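Local atomic coordinates of glycosyl transferase (Staphylococcus aureus, PDB entry 5U02), a protein that belongs to the TarS-type glycosyl transferases, the modelled part combining an all-helical linker domain with beta-sheet domains of the E-set kind. Residues Phe5-Met9 against His37-Thr43; Gln55-Asn60 against Lys91-Arg97. All coordinates share one frame; numbering follows the deposited sequence.

Contact 1: Phe5-Met9 against His37-Thr43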
# COMPACT_ATOMS: atom_id res chain seq x y z
N PHE A 5 -31.72 34.43 -23.68
CA PHE A 5 -30.37 33.96 -23.99
C PHE A 5 -30.39 32.75 -24.91
O PHE A 5 -29.80 32.75 -25.99
CB PHE A 5 -29.61 33.65 -22.69
CG PHE A 5 -28.27 33.00 -22.91
CD1 PHE A 5 -27.90 31.87 -22.20
CD2 PHE A 5 -27.37 33.53 -23.82
CE1 PHE A 5 -26.66 31.28 -22.39
CE2 PHE A 5 -26.13 32.95 -24.03
CZ PHE A 5 -25.78 31.83 -23.32
N TYR A 6 -31.04 31.67 -24.47
CA TYR A 6 -31.06 30.43 -25.23
C TYR A 6 -31.86 30.57 -26.52
O TYR A 6 -31.69 29.75 -27.43
CB TYR A 6 -31.62 29.29 -24.38
CG TYR A 6 -30.73 28.94 -23.21
CD1 TYR A 6 -29.43 28.48 -23.43
CD2 TYR A 6 -31.18 29.04 -21.90
CE1 TYR A 6 -28.61 28.15 -22.38
CE2 TYR A 6 -30.36 28.70 -20.84
CZ TYR A 6 -29.08 28.26 -21.08
OH TYR A 6 -28.26 27.92 -20.04
N GLU A 7 -32.75 31.56 -26.58
CA GLU A 7 -33.30 32.00 -27.86
C GLU A 7 -32.20 32.25 -28.88
O GLU A 7 -32.26 31.76 -30.02
CB GLU A 7 -34.11 33.28 -27.66
CG GLU A 7 -34.50 33.96 -28.95
CD GLU A 7 -35.48 33.13 -29.78
OE1 GLU A 7 -36.54 32.78 -29.23
OE2 GLU A 7 -35.16 32.88 -30.95
N VAL A 8 -31.20 33.04 -28.49
CA VAL A 8 -30.11 33.43 -29.37
C VAL A 8 -29.27 32.23 -29.78
O VAL A 8 -29.00 32.03 -30.98
CB VAL A 8 -29.26 34.50 -28.66
CG1 VAL A 8 -27.97 34.82 -29.41
CG2 VAL A 8 -30.10 35.75 -28.46
N MET A 9 -28.87 31.41 -28.81
CA MET A 9 -28.03 30.26 -29.13
C MET A 9 -28.75 29.28 -30.03
O MET A 9 -28.12 28.54 -30.80
CB MET A 9 -27.60 29.57 -27.84
CG MET A 9 -27.25 30.55 -26.76
SD MET A 9 -25.59 31.21 -27.02
CE MET A 9 -24.60 29.74 -27.24
N HIS A 37 -19.46 25.97 -25.31
CA HIS A 37 -20.54 26.66 -24.62
C HIS A 37 -20.88 25.98 -23.29
O HIS A 37 -21.11 26.65 -22.28
CB HIS A 37 -21.75 26.73 -25.56
CG HIS A 37 -23.06 26.98 -24.86
ND1 HIS A 37 -23.53 28.25 -24.57
CD2 HIS A 37 -24.00 26.12 -24.43
CE1 HIS A 37 -24.71 28.15 -23.98
NE2 HIS A 37 -25.02 26.87 -23.88
N PHE A 38 -20.95 24.64 -23.28
CA PHE A 38 -21.17 23.91 -22.03
C PHE A 38 -19.95 23.97 -21.13
O PHE A 38 -20.07 23.77 -19.91
CB PHE A 38 -21.55 22.43 -22.29
CG PHE A 38 -23.05 22.17 -22.57
CD1 PHE A 38 -23.57 22.26 -23.85
CD2 PHE A 38 -23.91 21.79 -21.56
CE1 PHE A 38 -24.90 22.03 -24.12
CE2 PHE A 38 -25.26 21.56 -21.82
CZ PHE A 38 -25.74 21.67 -23.11
N SER A 39 -18.76 24.24 -21.67
CA SER A 39 -17.56 24.31 -20.85
C SER A 39 -17.29 25.71 -20.33
O SER A 39 -16.64 25.85 -19.28
CB SER A 39 -16.35 23.82 -21.65
OG SER A 39 -16.44 22.43 -21.91
N PHE A 40 -17.77 26.75 -21.01
CA PHE A 40 -17.33 28.11 -20.69
C PHE A 40 -18.46 29.14 -20.65
O PHE A 40 -18.18 30.34 -20.72
CB PHE A 40 -16.25 28.55 -21.69
CG PHE A 40 -15.20 27.52 -21.93
CD1 PHE A 40 -14.31 27.18 -20.92
CD2 PHE A 40 -15.10 26.86 -23.14
CE1 PHE A 40 -13.34 26.21 -21.12
CE2 PHE A 40 -14.14 25.89 -23.36
CZ PHE A 40 -13.26 25.56 -22.34
N SER A 41 -19.71 28.71 -20.54
CA SER A 41 -20.83 29.65 -20.50
C SER A 41 -21.62 29.47 -19.21
O SER A 41 -21.24 28.70 -18.32
CB SER A 41 -21.75 29.48 -21.71
OG SER A 41 -22.55 28.32 -21.54
N ARG A 42 -22.73 30.22 -19.12
CA ARG A 42 -23.69 30.10 -18.03
C ARG A 42 -24.21 28.69 -17.85
O ARG A 42 -24.66 28.35 -16.75
CB ARG A 42 -24.88 31.02 -18.30
CG ARG A 42 -24.95 32.24 -17.44
CD ARG A 42 -26.36 32.80 -17.52
NE ARG A 42 -26.42 34.24 -17.75
CZ ARG A 42 -26.71 34.80 -18.92
NH1 ARG A 42 -26.97 34.03 -19.98
NH2 ARG A 42 -26.74 36.12 -19.04
N THR A 43 -24.17 27.87 -18.90
CA THR A 43 -24.80 26.56 -18.84
C THR A 43 -24.03 25.59 -17.94
O THR A 43 -24.63 24.68 -17.36
CB THR A 43 -24.94 25.99 -20.26
OG1 THR A 43 -25.55 26.97 -21.11
CG2 THR A 43 -25.81 24.74 -20.27

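Contact 2: Gln55-Asn60 against Lys91-Arg97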
# COMPACT_ATOMS: atom_id res chain seq x y z
N GLN A 55 -34.44 27.27 -11.53
CA GLN A 55 -33.88 26.34 -12.49
C GLN A 55 -34.94 25.72 -13.41
O GLN A 55 -34.64 25.47 -14.58
CB GLN A 55 -33.10 25.25 -11.77
CG GLN A 55 -31.94 25.75 -10.95
CD GLN A 55 -31.28 24.64 -10.16
OE1 GLN A 55 -31.44 23.47 -10.47
NE2 GLN A 55 -30.54 25.01 -9.13
N PRO A 56 -36.17 25.44 -12.93
CA PRO A 56 -37.25 25.12 -13.87
C PRO A 56 -37.34 26.11 -15.02
O PRO A 56 -37.50 25.70 -16.18
CB PRO A 56 -38.50 25.17 -12.99
CG PRO A 56 -38.01 24.67 -11.67
CD PRO A 56 -36.57 25.13 -11.54
N GLN A 57 -37.21 27.41 -14.72
CA GLN A 57 -37.20 28.44 -15.75
C GLN A 57 -36.01 28.30 -16.70
O GLN A 57 -36.07 28.79 -17.83
CB GLN A 57 -37.20 29.83 -15.11
CG GLN A 57 -37.39 30.98 -16.08
CD GLN A 57 -37.06 32.33 -15.47
OE1 GLN A 57 -36.62 32.42 -14.32
NE2 GLN A 57 -37.27 33.39 -16.24
N TRP A 58 -34.94 27.64 -16.26
CA TRP A 58 -33.75 27.50 -17.10
C TRP A 58 -33.88 26.35 -18.09
O TRP A 58 -33.48 26.48 -19.25
CB TRP A 58 -32.52 27.28 -16.22
CG TRP A 58 -31.91 28.54 -15.71
CD1 TRP A 58 -32.47 29.45 -14.86
CD2 TRP A 58 -30.59 29.02 -15.99
NE1 TRP A 58 -31.59 30.47 -14.61
CE2 TRP A 58 -30.43 30.23 -15.30
CE3 TRP A 58 -29.54 28.54 -16.78
CZ2 TRP A 58 -29.26 30.97 -15.36
CZ3 TRP A 58 -28.37 29.27 -16.84
CH2 TRP A 58 -28.24 30.47 -16.13
N ILE A 59 -34.44 25.22 -17.66
CA ILE A 59 -34.41 24.02 -18.48
C ILE A 59 -35.37 24.10 -19.65
O ILE A 59 -35.17 23.41 -20.66
CB ILE A 59 -34.67 22.79 -17.59
CG1 ILE A 59 -34.39 21.49 -18.35
CG2 ILE A 59 -36.09 22.81 -17.03
CD1 ILE A 59 -32.93 21.27 -18.68
N ASN A 60 -36.42 24.94 -19.57
CA ASN A 60 -37.31 25.08 -20.72
C ASN A 60 -36.57 25.68 -21.91
O ASN A 60 -36.62 25.13 -23.02
CB ASN A 60 -38.52 25.97 -20.38
CG ASN A 60 -38.90 25.95 -18.96
OD1 ASN A 60 -38.60 26.85 -18.26
ND2 ASN A 60 -39.58 24.94 -18.53
N LYS A 91 -36.31 18.23 -21.07
CA LYS A 91 -36.58 19.25 -20.05
C LYS A 91 -36.80 18.60 -18.68
O LYS A 91 -37.79 18.85 -17.98
CB LYS A 91 -37.74 20.14 -20.46
CG LYS A 91 -37.71 20.50 -21.93
CD LYS A 91 -38.72 21.58 -22.26
CE LYS A 91 -38.41 22.22 -23.61
NZ LYS A 91 -38.79 23.66 -23.65
N ASP A 92 -35.84 17.77 -18.31
CA ASP A 92 -35.87 16.94 -17.12
C ASP A 92 -34.75 17.41 -16.21
O ASP A 92 -33.60 16.99 -16.36
CB ASP A 92 -35.71 15.47 -17.50
CG ASP A 92 -35.92 14.53 -16.34
OD1 ASP A 92 -35.89 14.97 -15.18
OD2 ASP A 92 -36.10 13.32 -16.61
N ILE A 93 -35.08 18.28 -15.25
CA ILE A 93 -34.05 18.90 -14.42
C ILE A 93 -33.85 18.18 -13.09
O ILE A 93 -32.84 18.44 -12.41
CB ILE A 93 -34.33 20.40 -14.18
CG1 ILE A 93 -33.01 21.13 -13.94
CG2 ILE A 93 -35.28 20.58 -13.01
CD1 ILE A 93 -33.18 22.58 -13.72
N ASP A 94 -34.77 17.30 -12.69
CA ASP A 94 -34.45 16.38 -11.60
C ASP A 94 -33.29 15.48 -11.99
O ASP A 94 -32.40 15.20 -11.18
CB ASP A 94 -35.67 15.55 -11.21
CG ASP A 94 -35.35 14.47 -10.17
OD1 ASP A 94 -34.98 13.35 -10.57
OD2 ASP A 94 -35.46 14.77 -8.97
N ASN A 95 -33.29 15.01 -13.24
CA ASN A 95 -32.19 14.20 -13.75
C ASN A 95 -31.03 15.04 -14.25
O ASN A 95 -29.88 14.61 -14.15
CB ASN A 95 -32.69 13.29 -14.87
CG ASN A 95 -33.57 12.16 -14.36
OD1 ASN A 95 -34.74 12.04 -14.74
ND2 ASN A 95 -33.01 11.31 -13.52
N TYR A 96 -31.31 16.23 -14.81
CA TYR A 96 -30.22 17.10 -15.26
C TYR A 96 -29.31 17.47 -14.09
O TYR A 96 -28.09 17.39 -14.20
CB TYR A 96 -30.78 18.36 -15.92
CG TYR A 96 -29.75 19.18 -16.66
CD1 TYR A 96 -28.88 20.03 -15.98
CD2 TYR A 96 -29.64 19.12 -18.04
CE1 TYR A 96 -27.93 20.77 -16.65
CE2 TYR A 96 -28.70 19.86 -18.72
CZ TYR A 96 -27.85 20.69 -18.02
OH TYR A 96 -26.92 21.44 -18.71
N ARG A 97 -29.90 17.90 -12.98
CA ARG A 97 -29.07 18.21 -11.82
C ARG A 97 -28.40 16.95 -11.30
O ARG A 97 -27.19 16.96 -11.03
CB ARG A 97 -29.91 18.88 -10.72
CG ARG A 97 -29.06 19.36 -9.55
CD ARG A 97 -29.89 20.11 -8.51
NE ARG A 97 -31.20 19.52 -8.32
CZ ARG A 97 -32.35 20.12 -8.62
NH1 ARG A 97 -32.35 21.35 -9.12
NH2 ARG A 97 -33.50 19.50 -8.41

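Contact 1: Phe5-Met9 against His37-Thr43
The F5 ring is overlapped on one face by the guanidinium group of R42 and on the opposite face by CG of M9, from its own helix. The contact belongs to a helical hairpin of the consecutive helices 2-17 and 23-40, paired in reverse, F5 with R42 and M9 with H37. R42 makes a cation-pi interaction: its CZ lies 4.8 Å from the ring centroid of F5, and NH1 comes down to 3.2 Å from CD1 of F5. The guanidinium stands steeply to the ring, the planes 78° apart, so it meets the pi face with an edge. With chi1 of F5 at 173°, CG points away from the backbone N and the ring reaches across to R42 and H37. F5 CD1 also covers the centre of one face of Y6. The thin H37 imidazole fits between CZ of F5, at its edge, and CE of M9, 3.2 Å from H37 ND1, while H37 NE2 lies 2.8 Å from T43 OG1. The flexible M9 chain bends to bring CE there. Y6 ends in a hydrogen bond, OH to T43 OG1 at 3.1 Å. T43 is itself held by an ST turn, its N donating nearly straight to S41 OG at 3.1 Å.

Contact 2: Gln55-Asn60 against Lys91-Arg97
K91 runs alongside the last residues of Q55-N60, and its long aliphatic chain suits the path. CB lies 4.2 Å from CG1 of I59, CG passes the carbonyl oxygen of I59, CD comes beside CA of N60, and CE nears the carbonyl oxygen of N60. The chain is extended as far as CE and bends only at its last torsion (chi4 -147°), which brings NZ to a hydrogen bond of 2.7 Å with N60 O, the ammonium approaching somewhat off the carbonyl plane. K91 has positive phi and closes the preceding helix in a Schellman motif; D92 then serves as N-cap of helix 93-105, its OD1 accepting from N95 N at 3.2 Å. This linkage and the first turn of helix 93-105 together form the surface that I59 meets. The branched residue fills the middle of the contact: CG1 packs 3.6 Å from CA of K91, CG2 rests 4.1 Å from CB of I93, and CD1 touches CD2 of Y96. I93 is straight beyond its CB, and CD1 of I93 comes to 3.3 Å from CB of Q55. Past this apolar patch Q55 extends its amide to R97, whose NH1 gives OE1 of Q55 a weak, strongly bent bond (2.7 Å, N-H...O 120°), while NE2 of Q55 bonds weakly to the S47 backbone. The segments 56-60 of helix 56-68 and 93-97 of helix 93-105 run at 94° to each other, N-to-C. Helix 46-49 lies against both I93, through F46, and Y96, through S47; L84 of helix 82-89 also packs on Y96, and P2 of helix 2-17 meets Q57 and W58.

How the contacts relate
Contacts 1 and 2 follow one another along the chain, the first closing before the second opens, yet their centres are about 15 Å apart and they touch directly. Two aromatic residues of contact 2 make the join. W58 packs on contact 1 with its six-membered ring: CH2 lies 3.3 Å from CD of R42, and CZ3 3.5 Å from OH of Y6. Y96, on helix 93-105, brings its OH 3.5 Å from CE2 of F38 and 3.8 Å from CG2 of T43. The two contacts are therefore joined by direct packing within the helical linker region, about 30 and 33 Å, centre to centre, from the middle of the chain.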